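Local coordinates for glucan-binding protein C, GbpC (Streptococcus mutans UA159, PDB 5UQZ), which binds glucan at the streptococcal cell surface, carries a calcium ion and probably mediates both sucrose-dependent and sucrose-independent adherence, at residues I149-I154 with I202-N207. Sequence-based numbering, arbitrary orientation.
Sequences ISKVKI and IFYDEN
Lys153 and Ile202 exchange two backbone hydrogen bonds, Lys153 N to Ile202 O and Ile202 N to Lys153 O, both 2.8 Å, which fixes the antiparallel register of neighbouring strands 151-160 and 194-204. Val152 and Phe203 form the adjacent non-hydrogen-bonded pair. Farther along, Ser150 N donates to Tyr204 O, and Ser150 OG, 2.7 Å from Asp205 O, binds that carbonyl from above its plane; chi1 of 66° puts OG between the backbone N and the carbonyl carbon, where it reaches Asp205 O.

On the face bearing Tyr204, the bend of Lys151 at chi3 (68°) carries CE over the ring centre, 3.6 Å from the centroid, as a CH-pi contact. Lys151 NZ lies over the same face, 4.5 Å from the centroid of the Tyr204 ring and 15° off its normal, a cation-pi geometry. Lys153 instead passes the phenol tip, its CE 3.2 Å from Tyr204 OH, while a water joins that hydroxyl to Lys151 NZ, weakly on the lysine side.

On the opposite face, with Val152 and Phe203, Ile149 CD1 lies 3.9 Å from Phe203 CD1 in a buried apolar layer that Leu64 and Phe66 extend. The pairing thus separates a hydrophobic face formed round Phe203 from one where the tyrosine's pi cloud probably helps stabilise the Lys151 ammonium.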
ATOM      1  N   ILE A 149       4.746  -7.059  22.909  1.00  6.86           N
ATOM      2  CA  ILE A 149       3.887  -5.881  22.854  1.00  6.95           C
ATOM      3  C   ILE A 149       2.496  -6.256  23.324  1.00  7.18           C
ATOM      4  O   ILE A 149       1.910  -7.224  22.824  1.00  7.73           O
ATOM      5  CB  ILE A 149       3.891  -5.309  21.432  1.00  6.87           C
ATOM      6  CG1 ILE A 149       5.289  -4.700  21.147  1.00  7.65           C
ATOM      7  CG2 ILE A 149       2.802  -4.255  21.286  1.00  7.71           C
ATOM      8  CD1 ILE A 149       5.554  -4.403  19.648  1.00  8.60           C
ATOM      9  N   SER A 150       1.965  -5.484  24.286  1.00  7.07           N
ATOM     10  CA  SER A 150       0.660  -5.774  24.885  1.00  6.98           C
ATOM     11  C   SER A 150      -0.449  -4.903  24.334  1.00  7.06           C
ATOM     12  O   SER A 150      -1.629  -5.249  24.516  1.00  7.81           O
ATOM     13  CB  SER A 150       0.726  -5.536  26.390  1.00  8.47           C
ATOM     14  OG  SER A 150       0.938  -4.138  26.648  1.00  9.06           O
ATOM     15  N   LYS A 151      -0.117  -3.799  23.698  1.00  6.35           N
ATOM     16  CA  LYS A 151      -1.090  -2.779  23.345  1.00  6.35           C
ATOM     17  C   LYS A 151      -0.396  -1.843  22.385  1.00  6.25           C
ATOM     18  O   LYS A 151       0.837  -1.685  22.452  1.00  6.63           O
ATOM     19  CB  LYS A 151      -1.492  -2.026  24.658  1.00  8.61           C
ATOM     20  CG  LYS A 151      -2.428  -0.865  24.485  1.00 11.15           C
ATOM     21  CD  LYS A 151      -2.905  -0.361  25.833  1.00 13.66           C
ATOM     22  CE  LYS A 151      -1.851   0.280  26.678  1.00 18.57           C
ATOM     23  NZ  LYS A 151      -2.486   0.851  27.938  1.00 24.92           N
ATOM     24  N   VAL A 152      -1.170  -1.208  21.520  1.00  6.38           N
ATOM     25  CA  VAL A 152      -0.665  -0.203  20.600  1.00  6.56           C
ATOM     26  C   VAL A 152      -1.614   0.981  20.702  1.00  6.22           C
ATOM     27  O   VAL A 152      -2.828   0.791  20.702  1.00  7.62           O
ATOM     28  CB  VAL A 152      -0.617  -0.710  19.127  1.00  7.47           C
ATOM     29  CG1 VAL A 152       0.058   0.298  18.222  1.00  8.93           C
ATOM     30  CG2 VAL A 152       0.104  -2.085  19.053  1.00  8.47           C
ATOM     31  N   LYS A 153      -1.070   2.199  20.723  1.00  6.24           N
ATOM     32  CA  LYS A 153      -1.894   3.390  20.577  1.00  6.44           C
ATOM     33  C   LYS A 153      -1.500   4.092  19.289  1.00  6.00           C
ATOM     34  O   LYS A 153      -0.306   4.294  19.048  1.00  7.41           O
ATOM     35  CB  LYS A 153      -1.762   4.340  21.774  1.00  8.71           C
ATOM     36  CG  LYS A 153      -2.656   5.573  21.653  1.00 11.61           C
ATOM     37  CD  LYS A 153      -2.808   6.322  22.983  1.00 17.73           C
ATOM     38  CE  LYS A 153      -1.567   6.964  23.486  1.00 25.83           C
ATOM     39  NZ  LYS A 153      -1.962   7.881  24.615  1.00 34.66           N
ATOM     40  N   ILE A 154      -2.495   4.437  18.475  1.00  6.45           N
ATOM     41  CA  ILE A 154      -2.239   5.227  17.277  1.00  6.48           C
ATOM     42  C   ILE A 154      -3.127   6.441  17.324  1.00  7.10           C
ATOM     43  O   ILE A 154      -4.362   6.322  17.417  1.00  7.14           O
ATOM     44  CB  ILE A 154      -2.440   4.416  15.972  1.00  6.88           C
ATOM     45  CG1 ILE A 154      -1.649   3.110  16.032  1.00  7.69           C
ATOM     46  CG2 ILE A 154      -2.010   5.305  14.778  1.00  8.13           C
ATOM     47  CD1 ILE A 154      -1.739   2.262  14.760  1.00  8.94           C
ATOM     48  N   ILE A 202       2.456   4.331  19.264  1.00  6.15           N
ATOM     49  CA  ILE A 202       3.162   4.025  20.503  1.00  6.60           C
ATOM     50  C   ILE A 202       2.917   2.543  20.804  1.00  6.09           C
ATOM     51  O   ILE A 202       1.769   2.077  20.788  1.00  6.82           O
ATOM     52  CB  ILE A 202       2.658   4.894  21.675  1.00  8.03           C
ATOM     53  CG1 ILE A 202       2.923   6.385  21.408  1.00 11.23           C
ATOM     54  CG2 ILE A 202       3.359   4.474  22.962  1.00 10.22           C
ATOM     55  CD1 ILE A 202       2.325   7.278  22.437  1.00 15.02           C
ATOM     56  N   PHE A 203       4.002   1.808  21.053  1.00  5.74           N
ATOM     57  CA  PHE A 203       3.923   0.410  21.453  1.00  6.15           C
ATOM     58  C   PHE A 203       4.103   0.319  22.963  1.00  5.93           C
ATOM     59  O   PHE A 203       4.910   1.039  23.534  1.00  7.27           O
ATOM     60  CB  PHE A 203       5.032  -0.397  20.763  1.00  6.61           C
ATOM     61  CG  PHE A 203       4.982  -0.326  19.248  1.00  6.17           C
ATOM     62  CD1 PHE A 203       4.013  -1.051  18.534  1.00  7.24           C
ATOM     63  CD2 PHE A 203       5.885   0.448  18.538  1.00  8.58           C
ATOM     64  CE1 PHE A 203       3.978  -1.036  17.155  1.00  7.80           C
ATOM     65  CE2 PHE A 203       5.863   0.444  17.157  1.00  9.09           C
ATOM     66  CZ  PHE A 203       4.928  -0.282  16.455  1.00  8.02           C
ATOM     67  N   TYR A 204       3.417  -0.637  23.601  1.00  6.09           N
ATOM     68  CA  TYR A 204       3.514  -0.809  25.046  1.00  6.54           C
ATOM     69  C   TYR A 204       4.001  -2.221  25.366  1.00  6.27           C
ATOM     70  O   TYR A 204       3.637  -3.188  24.674  1.00  7.38           O
ATOM     71  CB  TYR A 204       2.128  -0.625  25.739  1.00  6.93           C
ATOM     72  CG  TYR A 204       1.559   0.746  25.557  1.00  7.20           C
ATOM     73  CD1 TYR A 204       0.928   1.129  24.381  1.00  8.76           C
ATOM     74  CD2 TYR A 204       1.608   1.672  26.602  1.00  8.87           C
ATOM     75  CE1 TYR A 204       0.398   2.398  24.229  1.00  9.31           C
ATOM     76  CE2 TYR A 204       1.036   2.943  26.456  1.00  9.80           C
ATOM     77  CZ  TYR A 204       0.443   3.287  25.259  1.00 10.27           C
ATOM     78  OH  TYR A 204      -0.143   4.520  25.085  1.00 13.44           O
ATOM     79  N   ASP A 205       4.823  -2.320  26.423  1.00  6.91           N
ATOM     80  CA  ASP A 205       5.324  -3.588  26.900  1.00  7.25           C
ATOM     81  C   ASP A 205       4.299  -4.288  27.803  1.00  7.30           C
ATOM     82  O   ASP A 205       3.185  -3.807  28.021  1.00  8.04           O
ATOM     83  CB  ASP A 205       6.691  -3.413  27.546  1.00  7.67           C
ATOM     84  CG  ASP A 205       6.670  -2.648  28.854  1.00  9.75           C
ATOM     85  OD1 ASP A 205       5.617  -2.525  29.524  1.00  9.70           O
ATOM     86  OD2 ASP A 205       7.747  -2.136  29.266  1.00 13.30           O
ATOM     87  N   GLU A 206       4.677  -5.461  28.322  1.00  8.72           N
ATOM     88  CA  GLU A 206       3.706  -6.260  29.069  1.00  9.41           C
ATOM     89  C   GLU A 206       3.358  -5.639  30.395  1.00  9.36           C
ATOM     90  O   GLU A 206       2.309  -5.958  30.969  1.00 10.77           O
ATOM     91  CB  GLU A 206       4.154  -7.717  29.200  1.00 11.70           C
ATOM     92  CG  GLU A 206       4.109  -8.493  27.825  1.00 13.08           C
ATOM     93  CD  GLU A 206       2.678  -8.628  27.225  1.00 15.89           C
ATOM     94  OE1 GLU A 206       1.723  -8.880  27.974  1.00 23.13           O
ATOM     95  OE2 GLU A 206       2.523  -8.513  25.993  1.00 19.44           O
ATOM     96  N   ASN A 207       4.196  -4.742  30.893  1.00  8.83           N
ATOM     97  CA  ASN A 207       3.869  -4.025  32.123  1.00 11.10           C
ATOM     98  C   ASN A 207       3.079  -2.752  31.855  1.00 10.33           C
ATOM     99  O   ASN A 207       2.750  -2.033  32.798  1.00 12.86           O
ATOM    100  CB  ASN A 207       5.156  -3.734  32.904  1.00 13.84           C
ATOM    101  CG  ASN A 207       5.797  -5.000  33.495  1.00 13.10           C
ATOM    102  OD1 ASN A 207       5.156  -6.057  33.585  1.00 15.73           O
ATOM    103  ND2 ASN A 207       7.059  -4.913  33.864  1.00 21.19           N
TER
HETATM  104  O   HOH W   1      -2.895   3.705  26.325  1.00 38.68           O